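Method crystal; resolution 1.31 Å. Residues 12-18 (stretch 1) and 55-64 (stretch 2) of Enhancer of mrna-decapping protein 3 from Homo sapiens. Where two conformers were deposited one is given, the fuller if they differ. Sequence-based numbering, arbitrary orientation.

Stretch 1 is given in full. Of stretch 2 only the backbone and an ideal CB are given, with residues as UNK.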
# COMPACT_ATOMS: atom_id res chain seq x y z
N VAL A 12 -3.23 -2.25 4.15
CA VAL A 12 -3.21 -3.30 3.11
C VAL A 12 -1.92 -4.09 3.13
O VAL A 12 -0.91 -3.64 3.65
CB VAL A 12 -3.44 -2.72 1.69
CG1 VAL A 12 -4.75 -1.98 1.63
CG2 VAL A 12 -2.28 -1.87 1.22
N SER A 13 -1.97 -5.25 2.52
CA SER A 13 -0.82 -6.04 2.18
C SER A 13 -0.81 -6.10 0.65
O SER A 13 -1.80 -6.48 0.07
CB SER A 13 -0.96 -7.44 2.74
OG SER A 13 0.13 -8.23 2.34
N ILE A 14 0.26 -5.63 -0.03
CA ILE A 14 0.40 -5.55 -1.52
C ILE A 14 1.52 -6.56 -1.91
O ILE A 14 2.66 -6.35 -1.50
CB ILE A 14 0.84 -4.12 -1.91
CG1 ILE A 14 -0.30 -3.10 -1.71
CG2 ILE A 14 1.31 -4.01 -3.38
CD1 ILE A 14 0.12 -1.68 -2.00
N ASN A 15 1.20 -7.64 -2.67
CA ASN A 15 2.16 -8.59 -3.20
C ASN A 15 2.57 -8.10 -4.56
O ASN A 15 1.72 -7.92 -5.41
CB ASN A 15 1.51 -9.96 -3.30
CG ASN A 15 2.51 -11.05 -3.52
OD1 ASN A 15 3.59 -10.84 -4.09
ND2 ASN A 15 2.14 -12.25 -3.08
N CYS A 16 3.85 -7.89 -4.76
CA CYS A 16 4.33 -7.39 -6.04
C CYS A 16 4.99 -8.48 -6.86
O CYS A 16 5.63 -8.19 -7.91
CB CYS A 16 5.22 -6.18 -5.82
SG CYS A 16 4.29 -4.65 -5.90
N GLY A 17 4.79 -9.71 -6.47
CA GLY A 17 5.29 -10.85 -7.27
C GLY A 17 6.62 -11.35 -6.74
O GLY A 17 7.17 -10.81 -5.78
N ASP A 18 7.17 -12.35 -7.43
CA ASP A 18 8.31 -13.08 -6.91
C ASP A 18 9.49 -12.22 -6.62
O ASP A 18 10.23 -12.52 -5.72
CB ASP A 18 8.78 -14.15 -7.91
CG ASP A 18 7.78 -15.25 -8.10
OD1 ASP A 18 7.08 -15.57 -7.12
OD2 ASP A 18 7.70 -15.79 -9.24
N UNK A 55 5.82 3.71 -3.18
CA UNK A 55 4.73 3.88 -4.11
C UNK A 55 4.82 2.80 -5.20
O UNK A 55 5.89 2.60 -5.81
CB UNK A 55 4.76 5.28 -4.72
N UNK A 56 3.70 2.10 -5.38
CA UNK A 56 3.61 0.94 -6.25
C UNK A 56 2.67 1.23 -7.39
O UNK A 56 1.64 1.84 -7.18
CB UNK A 56 3.15 -0.30 -5.48
N UNK A 57 2.97 0.72 -8.59
CA UNK A 57 1.98 0.75 -9.66
C UNK A 57 0.98 -0.35 -9.45
O UNK A 57 1.36 -1.52 -9.23
CB UNK A 57 2.64 0.62 -11.03
N UNK A 58 -0.29 -0.03 -9.65
CA UNK A 58 -1.35 -1.03 -9.47
C UNK A 58 -1.15 -2.24 -10.38
O UNK A 58 -1.41 -3.35 -9.97
CB UNK A 58 -2.72 -0.40 -9.74
N UNK A 59 -0.59 -1.99 -11.54
CA UNK A 59 -0.31 -3.01 -12.52
C UNK A 59 0.76 -3.98 -12.17
O UNK A 59 0.93 -5.03 -12.84
CB UNK A 59 0.06 -2.35 -13.85
N UNK A 60 1.53 -3.66 -11.12
CA UNK A 60 2.54 -4.56 -10.60
C UNK A 60 2.08 -5.44 -9.44
O UNK A 60 2.86 -6.24 -8.95
CB UNK A 60 3.75 -3.74 -10.15
N UNK A 61 0.86 -5.21 -8.95
CA UNK A 61 0.37 -5.91 -7.78
C UNK A 61 -0.33 -7.18 -8.21
O UNK A 61 -1.24 -7.13 -9.00
CB UNK A 61 -0.57 -5.02 -6.96
N UNK A 62 0.06 -8.29 -7.61
CA UNK A 62 -0.59 -9.55 -7.89
C UNK A 62 -1.71 -9.89 -6.96
O UNK A 62 -2.67 -10.56 -7.31
CB UNK A 62 0.44 -10.68 -7.86
N UNK A 63 -1.70 -9.33 -5.74
CA UNK A 63 -2.75 -9.51 -4.74
C UNK A 63 -2.75 -8.34 -3.80
O UNK A 63 -1.68 -7.93 -3.29
CB UNK A 63 -2.57 -10.82 -3.97
N UNK A 64 -3.93 -7.82 -3.51
CA UNK A 64 -4.07 -6.75 -2.50
C UNK A 64 -4.97 -7.35 -1.42
O UNK A 64 -6.08 -7.76 -1.69
CB UNK A 64 -4.65 -5.46 -3.08

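At position 55 the ideal CB has nothing of stretch 1 within 5.5 Å, so stretch 1 sets no rule; any strand former would serve, and the residue is T55.

Position 56 is different. Its CB points toward stretch 1, 4.5 Å from C16 SG and 4.6 Å from I14 CG2, so the site offers a sulfur and an aliphatic branch. A large apolar side chain suits it, aliphatic or aromatic. F56 fills it: I14 CG2 lies over one face of the ring, I14 CD1 comes to 4.0 Å from F56 CD1, and C16 SG approaches F56 CD2 obliquely at 3.6 Å.

Positions 57, 58 and 59 lie beyond the reach of stretch 1, and many residues would do. R57 turns back on its own stretch, A58 points away, and G59 is glycine although a CB would have room.

At 60 the CB points sideways, 4.4 Å from C16 SG, with open space beyond; a polar or a small residue would suit. D60 leads its carboxylate away from stretch 1 and forms a salt bridge with R57, D60 OD2 to R57 NE at 3.0 Å, bracing the turn. Its backbone serves the contact, C16 CA lying 3.5 Å from D60 O.

Position 61 has its CB sideways, 4.2 Å from I14 CG2 and 4.0 Å from N15 O. A medium aliphatic such as valine, isoleucine or leucine fits the apolar side. I61 packs CG1 against I14 CG2 at 3.4 Å.

At 62 the backbone N already gives N15 O a 2.8 Å hydrogen bond, and the ideal CB sits 3.9 Å from that same oxygen. A short side chain with a donor could add to this; serine, threonine or asparagine are plausible. T62, in the p rotamer, makes a weak hydrogen bond from OG1 to N15 O at 3.3 Å.

At 63 the backbone O accepts from N15 N at 3.0 Å, nearly straight, and the ideal CB lies 4.2 Å from N15 CB, so a polar chain able to work with the N15 amide is apt. E63 extends, and a water bridges the two: it accepts from N15 ND2 at 3.2 Å and donates to E63 OE1 at 2.8 Å.

Position 64 pairs with I14 without hydrogen bonds, CA to CA 4.7 Å, its CB on I14's face and 5.1 Å from I14 CG1. Branched aliphatics suit it. L64 reaches V12, CD2 to V12 CG1 at 4.0 Å.

Stretch 2 55-64: TFRAGDITEL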
# COMPACT_ATOMS: atom_id res chain seq x y z
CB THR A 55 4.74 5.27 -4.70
OG1 THR A 55 4.50 6.22 -3.62
CG2 THR A 55 3.73 5.44 -5.82
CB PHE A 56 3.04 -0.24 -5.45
CG PHE A 56 3.81 -0.56 -4.18
CD1 PHE A 56 3.55 0.08 -2.96
CD2 PHE A 56 4.80 -1.46 -4.24
CE1 PHE A 56 4.28 -0.23 -1.85
CE2 PHE A 56 5.56 -1.78 -3.10
CZ PHE A 56 5.27 -1.18 -1.91
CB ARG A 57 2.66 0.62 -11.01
CG ARG A 57 3.63 1.70 -11.39
CD ARG A 57 4.13 1.54 -12.87
NE ARG A 57 4.81 0.25 -13.04
CZ ARG A 57 5.19 -0.28 -14.20
NH1 ARG A 57 5.00 0.34 -15.36
NH2 ARG A 57 5.80 -1.45 -14.19
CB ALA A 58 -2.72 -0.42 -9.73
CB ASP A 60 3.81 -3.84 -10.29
CG ASP A 60 4.43 -3.22 -11.52
OD1 ASP A 60 4.24 -3.77 -12.60
OD2 ASP A 60 5.08 -2.21 -11.41
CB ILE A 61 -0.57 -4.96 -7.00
CG1 ILE A 61 0.17 -3.68 -6.54
CG2 ILE A 61 -1.13 -5.68 -5.85
CD1 ILE A 61 -0.74 -2.59 -5.90
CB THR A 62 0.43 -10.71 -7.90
OG1 THR A 62 0.97 -10.91 -6.58
CG2 THR A 62 1.57 -10.46 -8.91
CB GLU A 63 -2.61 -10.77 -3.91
CG GLU A 63 -3.77 -11.01 -2.87
CD GLU A 63 -3.59 -12.21 -1.98
OE1 GLU A 63 -2.51 -12.85 -2.03
OE2 GLU A 63 -4.54 -12.51 -1.19
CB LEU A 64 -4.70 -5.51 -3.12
CG LEU A 64 -4.85 -4.26 -2.18
CD1 LEU A 64 -4.84 -3.01 -3.04
CD2 LEU A 64 -6.10 -4.35 -1.30
O HOH W 1 -0.80 -9.17 -0.36
O HOH W 2 -0.17 -11.82 -0.94
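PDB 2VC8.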